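Local coordinates for cell division control protein 53 (Saccharomyces cerevisiae, PDB 3O2P) that forms the cullin scaffold of SCF E3 ubiquitin ligases, which mark target proteins for degradation, and is seen here as its C-terminal neddylation domain, at residues Glu25-Arg30 / Ala49-Arg54; Val29-Met32 / Asn37-His40; Thr42-Cys47 / Ser60-Ala65. All coordinates share one frame; numbering follows the deposited sequence.

Contact 1: Glu25-Arg30 / Ala49-Arg54; sequences EACIVR and AQSHQR
Cys-27 and Ser-51 meet where helix 8-35 comes up against the C-terminal part of helix 40-51, and the tight part of the contact is built round one sulfur. Cys-27 SG lies 3.7 Å from Ser-51 OG and 3.9 Å from Gln-50 CB, so the thiol rests against the root of one side chain and the hydroxyl of the next. Its first torsion (chi1 -176°) sets SG opposite the backbone N and carries it off the helix to its partners. Both residues are small and buried, which suits a place where the backbones come close. Ser-51 OG spends its hydrogen bond on the carbonyl of Cys-47, one helical turn back, and meets the sulfur by packing.

The outer side is looser, with Arg-30 exposed and Gln-50 partly so. Gln-50 is extended beyond CG, yet its OE1 stays 4.4 Å from Arg-30 NH1, at an oblique angle to the guanidinium, and no bond forms. The amide instead gives NE2 to Glu-46. Arg-30 folds back over its own helix, with Cys-27 CA 3.6 Å above the Arg-30 guanidinium plane near its rim. Arg-30 NH2 stands 6.4 Å from Arg-54 NH2, a separation at which the like charges would probably discourage closer approach.

Gln-50 and Ser-51 find their firm partners in their own helix, which implies a contact held by packing round the sulfur, with little directional bonding.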
loop_
_atom_site.group_PDB
_atom_site.type_symbol
_atom_site.label_atom_id
_atom_site.label_comp_id
_atom_site.label_asym_id
_atom_site.label_seq_id
_atom_site.Cartn_x
_atom_site.Cartn_y
_atom_site.Cartn_z
ATOM N N GLU B 25 0.949 -8.977 22.356
ATOM C CA GLU B 25 -0.175 -9.119 21.443
ATOM C C GLU B 25 -1.477 -9.390 22.184
ATOM O O GLU B 25 -2.505 -8.803 21.849
ATOM C CB GLU B 25 0.085 -10.195 20.382
ATOM C CG GLU B 25 1.031 -9.720 19.279
ATOM C CD GLU B 25 1.222 -10.764 18.187
ATOM O OE1 GLU B 25 0.235 -11.448 17.832
ATOM O OE2 GLU B 25 2.363 -10.898 17.694
ATOM N N ALA B 26 -1.439 -10.275 23.178
ATOM C CA ALA B 26 -2.649 -10.572 23.957
ATOM C C ALA B 26 -3.042 -9.372 24.812
ATOM O O ALA B 26 -4.226 -9.068 24.968
ATOM C CB ALA B 26 -2.444 -11.775 24.825
ATOM N N CYS B 27 -2.046 -8.688 25.369
ATOM C CA CYS B 27 -2.325 -7.483 26.135
ATOM C C CYS B 27 -3.071 -6.460 25.267
ATOM O O CYS B 27 -4.094 -5.923 25.667
ATOM C CB CYS B 27 -1.027 -6.884 26.672
ATOM S SG CYS B 27 -1.264 -5.459 27.741
ATOM N N ILE B 28 -2.568 -6.217 24.061
ATOM C CA ILE B 28 -3.160 -5.222 23.180
ATOM C C ILE B 28 -4.601 -5.589 22.800
ATOM O O ILE B 28 -5.490 -4.731 22.796
ATOM C CB ILE B 28 -2.295 -5.022 21.919
ATOM C CG1 ILE B 28 -0.998 -4.290 22.276
ATOM C CG2 ILE B 28 -3.041 -4.243 20.856
ATOM C CD1 ILE B 28 -0.003 -4.262 21.161
ATOM N N VAL B 29 -4.824 -6.863 22.483
ATOM C CA VAL B 29 -6.163 -7.338 22.110
ATOM C C VAL B 29 -7.161 -7.154 23.263
ATOM O O VAL B 29 -8.315 -6.782 23.045
ATOM C CB VAL B 29 -6.148 -8.816 21.698
ATOM C CG1 VAL B 29 -7.568 -9.310 21.468
ATOM C CG2 VAL B 29 -5.314 -9.004 20.446
ATOM N N ARG B 30 -6.696 -7.420 24.483
ATOM C CA ARG B 30 -7.472 -7.208 25.703
ATOM C C ARG B 30 -7.915 -5.744 25.812
ATOM O O ARG B 30 -9.100 -5.444 25.965
ATOM C CB ARG B 30 -6.617 -7.583 26.915
ATOM C CG ARG B 30 -7.358 -8.277 28.048
ATOM C CD ARG B 30 -6.396 -8.677 29.171
ATOM N NE ARG B 30 -5.355 -9.589 28.697
ATOM C CZ ARG B 30 -4.053 -9.452 28.943
ATOM N NH1 ARG B 30 -3.610 -8.431 29.667
ATOM N NH2 ARG B 30 -3.191 -10.340 28.463
ATOM N N ALA B 49 1.904 0.158 30.549
ATOM C CA ALA B 49 1.461 0.171 31.945
ATOM C C ALA B 49 0.902 -1.178 32.409
ATOM O O ALA B 49 1.134 -1.587 33.542
ATOM C CB ALA B 49 0.432 1.282 32.181
ATOM N N GLN B 50 0.161 -1.862 31.543
ATOM C CA GLN B 50 -0.447 -3.143 31.912
ATOM C C GLN B 50 0.548 -4.290 31.798
ATOM O O GLN B 50 0.332 -5.361 32.365
ATOM C CB GLN B 50 -1.703 -3.434 31.075
ATOM C CG GLN B 50 -2.869 -2.506 31.370
ATOM C CD GLN B 50 -4.168 -2.976 30.739
ATOM O OE1 GLN B 50 -4.407 -4.174 30.617
ATOM N NE2 GLN B 50 -5.016 -2.028 30.333
ATOM N N SER B 51 1.635 -4.060 31.072
ATOM C CA SER B 51 2.643 -5.091 30.873
ATOM C C SER B 51 3.709 -4.990 31.941
ATOM O O SER B 51 4.493 -5.915 32.137
ATOM C CB SER B 51 3.311 -4.936 29.512
ATOM O OG SER B 51 2.376 -5.122 28.472
ATOM N N HIS B 52 3.740 -3.853 32.624
ATOM C CA HIS B 52 4.766 -3.582 33.623
ATOM C C HIS B 52 4.850 -4.670 34.696
ATOM O O HIS B 52 5.924 -4.934 35.235
ATOM C CB HIS B 52 4.523 -2.218 34.261
ATOM C CG HIS B 52 5.620 -1.776 35.174
ATOM N ND1 HIS B 52 5.458 -1.683 36.539
ATOM C CD2 HIS B 52 6.894 -1.402 34.916
ATOM C CE1 HIS B 52 6.588 -1.265 37.084
ATOM N NE2 HIS B 52 7.474 -1.091 36.122
ATOM N N GLN B 53 3.716 -5.292 35.009
ATOM C CA GLN B 53 3.695 -6.384 35.973
ATOM C C GLN B 53 4.685 -7.473 35.568
ATOM O O GLN B 53 5.382 -8.041 36.410
ATOM C CB GLN B 53 2.294 -6.991 36.050
ATOM C CG GLN B 53 2.175 -8.304 35.287
ATOM C CD GLN B 53 0.751 -8.690 34.972
ATOM O OE1 GLN B 53 -0.139 -8.568 35.811
ATOM N NE2 GLN B 53 0.528 -9.173 33.757
ATOM N N ARG B 54 4.732 -7.752 34.268
ATOM C CA ARG B 54 5.479 -8.876 33.712
ATOM C C ARG B 54 6.903 -8.479 33.331
ATOM O O ARG B 54 7.874 -9.103 33.762
ATOM C CB ARG B 54 4.735 -9.420 32.486
ATOM C CG ARG B 54 5.242 -10.744 31.957
ATOM C CD ARG B 54 4.804 -11.910 32.830
ATOM N NE ARG B 54 3.380 -12.206 32.696
ATOM C CZ ARG B 54 2.865 -13.011 31.769
ATOM N NH1 ARG B 54 3.660 -13.598 30.882
ATOM N NH2 ARG B 54 1.555 -13.231 31.735
#

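Contact 2: Val29-Met32 / Asn37-His40; sequences VRIM and NLPH
Leu-38 projects from the short strand 37-39 toward the last turns of helix 8-35, where Ile-31 and Met-32 receive it. Leu-38 CB is already in contact, 3.8 Å from Met-32 SD and a little farther, 4.2 Å, from Met-32 CE. Beyond CG the branch that does the work is CD2. Leu-38 CD2 packs 3.7 Å from Ile-31 CG2 and 3.8 Å from Met-32 SD, filling the angle between the two helix residues, and it also approaches Leu-43 of the following helix. The leucine and isoleucine side chains cross at about a right angle and touch methyl to methyl, whereas the methionine comes in on a slant.

Met-32 can do this because it is bent. Its chi2 and chi3, -56° and -61°, curl the flexible thioether round so that SD bears on Leu-38 and Met-32 CE comes to 4.1 Å from Asn-37 N, against the strand backbone. With only a methyl in place of Met-32, as in an alanine, Leu-38 CB and CD2 would probably lose their sulfur neighbour, and a gap would be likely beside the backbone at Asn-37.

No hydrogen bond crosses the contact; van der Waals packing holds it. The strand has its backbone partner in strand 83-86, where Leu-38 pairs with Tyr-84, and Met-32 also touches Tyr-86. Just after Met-32 comes Lys-33, by similarity the site of NEDD8 attachment; no NEDD8 is present. Helix 8-35, strand 37-39, helices 40-51 and 59-71, then strands 75-77 and 83-86 of one antiparallel sheet give the winged-helix arrangement of the cullin neddylation domain.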
loop_
_atom_site.group_PDB
_atom_site.type_symbol
_atom_site.label_atom_id
_atom_site.label_comp_id
_atom_site.label_asym_id
_atom_site.label_seq_id
_atom_site.Cartn_x
_atom_site.Cartn_y
_atom_site.Cartn_z
ATOM N N VAL B 29 -4.824 -6.863 22.483
ATOM C CA VAL B 29 -6.163 -7.338 22.110
ATOM C C VAL B 29 -7.161 -7.154 23.263
ATOM O O VAL B 29 -8.315 -6.782 23.045
ATOM C CB VAL B 29 -6.148 -8.816 21.698
ATOM C CG1 VAL B 29 -7.568 -9.310 21.468
ATOM C CG2 VAL B 29 -5.314 -9.004 20.446
ATOM N N ARG B 30 -6.696 -7.420 24.483
ATOM C CA ARG B 30 -7.472 -7.208 25.703
ATOM C C ARG B 30 -7.915 -5.744 25.812
ATOM O O ARG B 30 -9.100 -5.444 25.965
ATOM C CB ARG B 30 -6.617 -7.583 26.915
ATOM C CG ARG B 30 -7.358 -8.277 28.048
ATOM C CD ARG B 30 -6.396 -8.677 29.171
ATOM N NE ARG B 30 -5.355 -9.589 28.697
ATOM C CZ ARG B 30 -4.053 -9.452 28.943
ATOM N NH1 ARG B 30 -3.610 -8.431 29.667
ATOM N NH2 ARG B 30 -3.191 -10.340 28.463
ATOM N N ILE B 31 -6.960 -4.829 25.730
ATOM C CA ILE B 31 -7.271 -3.405 25.797
ATOM C C ILE B 31 -8.275 -2.990 24.710
ATOM O O ILE B 31 -9.319 -2.401 25.000
ATOM C CB ILE B 31 -5.993 -2.559 25.664
ATOM C CG1 ILE B 31 -5.077 -2.792 26.874
ATOM C CG2 ILE B 31 -6.336 -1.091 25.495
ATOM C CD1 ILE B 31 -3.634 -2.313 26.675
ATOM N N MET B 32 -7.955 -3.307 23.460
ATOM C CA MET B 32 -8.784 -2.883 22.336
ATOM C C MET B 32 -10.163 -3.532 22.340
ATOM O O MET B 32 -11.134 -2.938 21.894
ATOM C CB MET B 32 -8.071 -3.146 21.009
ATOM C CG MET B 32 -6.844 -2.282 20.817
ATOM S SD MET B 32 -7.218 -0.520 20.958
ATOM C CE MET B 32 -8.388 -0.322 19.610
ATOM N N ASN B 37 -11.871 1.653 20.314
ATOM C CA ASN B 37 -11.232 2.674 19.489
ATOM C C ASN B 37 -10.250 3.459 20.356
ATOM O O ASN B 37 -10.580 3.849 21.473
ATOM C CB ASN B 37 -12.289 3.614 18.913
ATOM C CG ASN B 37 -12.122 3.841 17.426
ATOM O OD1 ASN B 37 -11.136 4.440 16.977
ATOM N ND2 ASN B 37 -13.091 3.366 16.647
ATOM N N LEU B 38 -9.045 3.690 19.858
ATOM C CA LEU B 38 -8.028 4.295 20.698
ATOM C C LEU B 38 -6.957 5.004 19.881
ATOM O O LEU B 38 -6.493 4.490 18.855
ATOM C CB LEU B 38 -7.390 3.205 21.558
ATOM C CG LEU B 38 -7.215 3.375 23.061
ATOM C CD1 LEU B 38 -8.473 3.928 23.710
ATOM C CD2 LEU B 38 -6.826 2.045 23.682
ATOM N N PRO B 39 -6.543 6.184 20.345
ATOM C CA PRO B 39 -5.408 6.864 19.712
ATOM C C PRO B 39 -4.142 6.042 19.929
ATOM O O PRO B 39 -4.032 5.388 20.961
ATOM C CB PRO B 39 -5.314 8.189 20.479
ATOM C CG PRO B 39 -6.639 8.327 21.203
ATOM C CD PRO B 39 -7.075 6.929 21.497
ATOM N N HIS B 40 -3.217 6.075 18.972
ATOM C CA HIS B 40 -1.979 5.303 19.045
ATOM C C HIS B 40 -1.251 5.533 20.350
ATOM O O HIS B 40 -0.857 4.590 21.040
ATOM C CB HIS B 40 -1.061 5.677 17.882
ATOM C CG HIS B 40 0.365 5.278 18.086
ATOM N ND1 HIS B 40 0.871 4.075 17.644
ATOM C CD2 HIS B 40 1.392 5.924 18.692
ATOM C CE1 HIS B 40 2.153 3.999 17.958
ATOM N NE2 HIS B 40 2.496 5.110 18.586
#

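Contact 3: Thr42-Cys47 / Ser60-Ala65; sequences TLVNEC and SMVKRA
Lys-63 NZ, on the residue next to the Val-62 that packs against Val-44 and Cys-47, is gripped from outside the two segments, by another protein chain of the assembly: an acidic side chain of that chain forms a salt bridge with it, and backbone groups there add two hydrogen bonds and a weak third. A long, flexible lysine suits this place, since it can leave the helix and carry its charge to the partner. That acidic neighbour on the other chain would probably favour the charged form of the amine.

Inside, segments 42-47 and 60-65 meet without a hydrogen bond or salt bridge. Val-62 carries the contact from its side. Val-62 CG1, anti to the backbone N (chi1 178°), points between two residues of the facing helix, lying 4.2 Å from Val-44 CG2 and 4.0 Å from Cys-47 SG. The other methyl, Val-62 CG2, turns to the same Cys-47 SG, also at 4.0 Å, so the sulfur sits against both branches of the valine. Cys-47 CB adds a further touch on Val-62 CG1 at 4.1 Å. Val-44 and Cys-47 lie three residues apart, hence on one face of their helix, and both are buried.

The residue types fit this geometry. The CA atoms of Val-44 and Val-62 are 6.5 Å apart, a close approach that favours short side chains: a beta-branched valine on each helix gives width near the backbone, and cysteine supplies a compact, polarisable sulfur. Val-44 also touches Val-59, at the start of the same facing helix.

The chemistry is thus divided by side: apolar groups hold the two helices together through dispersion and burial, while Lys-63 gives its charge to the partner protein.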
loop_
_atom_site.group_PDB
_atom_site.type_symbol
_atom_site.label_atom_id
_atom_site.label_comp_id
_atom_site.label_asym_id
_atom_site.label_seq_id
_atom_site.Cartn_x
_atom_site.Cartn_y
_atom_site.Cartn_z
ATOM N N THR B 42 -2.343 6.561 23.223
ATOM C CA THR B 42 -3.009 6.008 24.397
ATOM C C THR B 42 -2.872 4.484 24.475
ATOM O O THR B 42 -2.725 3.940 25.557
ATOM C CB THR B 42 -4.492 6.396 24.452
ATOM O OG1 THR B 42 -4.627 7.799 24.193
ATOM C CG2 THR B 42 -5.072 6.064 25.820
ATOM N N LEU B 43 -2.920 3.799 23.333
ATOM C CA LEU B 43 -2.789 2.341 23.326
ATOM C C LEU B 43 -1.402 1.930 23.794
ATOM O O LEU B 43 -1.266 1.052 24.637
ATOM C CB LEU B 43 -3.043 1.767 21.933
ATOM C CG LEU B 43 -2.748 0.268 21.761
ATOM C CD1 LEU B 43 -3.546 -0.567 22.781
ATOM C CD2 LEU B 43 -3.048 -0.197 20.328
ATOM N N VAL B 44 -0.377 2.574 23.237
ATOM C CA VAL B 44 0.998 2.228 23.554
ATOM C C VAL B 44 1.251 2.433 25.043
ATOM O O VAL B 44 1.802 1.565 25.701
ATOM C CB VAL B 44 2.006 3.065 22.745
ATOM C CG1 VAL B 44 3.415 2.878 23.309
ATOM C CG2 VAL B 44 1.950 2.689 21.257
ATOM N N ASN B 45 0.832 3.582 25.565
ATOM C CA ASN B 45 0.970 3.868 26.988
ATOM C C ASN B 45 0.243 2.854 27.857
ATOM O O ASN B 45 0.785 2.348 28.829
ATOM C CB ASN B 45 0.495 5.290 27.302
ATOM C CG ASN B 45 1.516 6.323 26.896
ATOM O OD1 ASN B 45 2.683 5.988 26.721
ATOM N ND2 ASN B 45 1.090 7.576 26.731
ATOM N N GLU B 46 -0.991 2.549 27.496
ATOM C CA GLU B 46 -1.763 1.594 28.268
ATOM C C GLU B 46 -1.095 0.223 28.237
ATOM O O GLU B 46 -0.951 -0.435 29.276
ATOM C CB GLU B 46 -3.214 1.527 27.767
ATOM C CG GLU B 46 -4.143 0.736 28.691
ATOM C CD GLU B 46 -4.120 1.246 30.132
ATOM O OE1 GLU B 46 -3.858 2.452 30.351
ATOM O OE2 GLU B 46 -4.372 0.439 31.049
ATOM N N CYS B 47 -0.687 -0.211 27.048
ATOM C CA CYS B 47 -0.058 -1.527 26.925
ATOM C C CYS B 47 1.207 -1.659 27.787
ATOM O O CYS B 47 1.426 -2.687 28.425
ATOM C CB CYS B 47 0.279 -1.839 25.468
ATOM S SG CYS B 47 1.153 -3.394 25.290
ATOM N N SER B 60 9.133 0.093 20.862
ATOM C CA SER B 60 9.436 -0.644 19.646
ATOM C C SER B 60 8.855 -2.055 19.692
ATOM O O SER B 60 8.449 -2.591 18.667
ATOM C CB SER B 60 10.944 -0.701 19.415
ATOM O OG SER B 60 11.575 -1.487 20.402
ATOM N N MET B 61 8.821 -2.658 20.877
ATOM C CA MET B 61 8.228 -3.986 21.004
ATOM C C MET B 61 6.732 -3.904 20.830
ATOM O O MET B 61 6.128 -4.758 20.176
ATOM C CB MET B 61 8.524 -4.597 22.370
ATOM C CG MET B 61 9.979 -4.840 22.633
ATOM S SD MET B 61 10.203 -5.209 24.367
ATOM C CE MET B 61 11.993 -5.375 24.431
ATOM N N VAL B 62 6.132 -2.882 21.433
ATOM C CA VAL B 62 4.686 -2.711 21.352
ATOM C C VAL B 62 4.235 -2.473 19.907
ATOM O O VAL B 62 3.243 -3.044 19.455
ATOM C CB VAL B 62 4.185 -1.579 22.257
ATOM C CG1 VAL B 62 2.659 -1.414 22.106
ATOM C CG2 VAL B 62 4.525 -1.883 23.702
ATOM N N LYS B 63 4.989 -1.651 19.188
ATOM C CA LYS B 63 4.700 -1.365 17.793
ATOM C C LYS B 63 4.795 -2.607 16.908
ATOM O O LYS B 63 3.967 -2.775 16.017
ATOM C CB LYS B 63 5.610 -0.256 17.286
ATOM C CG LYS B 63 5.409 1.035 18.052
ATOM C CD LYS B 63 6.106 2.193 17.379
ATOM C CE LYS B 63 5.529 2.449 16.015
ATOM N NZ LYS B 63 6.342 3.427 15.261
ATOM N N ARG B 64 5.791 -3.463 17.140
ATOM C CA ARG B 64 5.854 -4.748 16.435
ATOM C C ARG B 64 4.588 -5.573 16.693
ATOM O O ARG B 64 3.989 -6.118 15.763
ATOM C CB ARG B 64 7.108 -5.558 16.812
ATOM C CG ARG B 64 8.413 -4.924 16.322
ATOM C CD ARG B 64 9.575 -5.925 16.226
ATOM N NE ARG B 64 9.841 -6.627 17.480
ATOM C CZ ARG B 64 10.483 -6.099 18.518
ATOM N NH1 ARG B 64 10.928 -4.850 18.469
ATOM N NH2 ARG B 64 10.677 -6.824 19.608
ATOM N N ALA B 65 4.182 -5.653 17.956
ATOM C CA ALA B 65 2.952 -6.350 18.323
ATOM C C ALA B 65 1.749 -5.751 17.572
ATOM O O ALA B 65 0.903 -6.477 17.027
ATOM C CB ALA B 65 2.741 -6.285 19.847
#

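All three contacts belong to one compact winged-helix domain, their centres 9 to 11 Å apart. Contacts 1 and 2 both start from helix 8-35 and share Val-29 and Arg-30; contacts 1 and 3 share helix 40-51. Along the chain contact 2 closes before contact 3 opens, whereas the segments of contacts 1 and 3 alternate. Ile-28 joins contact 1 to contact 3 by touching Cys-47 and Ala-65, and Ile-31 joins contact 2 to contact 3 through Leu-43 and Cys-47. One continuous core therefore ties the helices to the edge strand 37-39, in the domain whose helix 8-35 also carries the lysine that, by similarity, receives NEDD8.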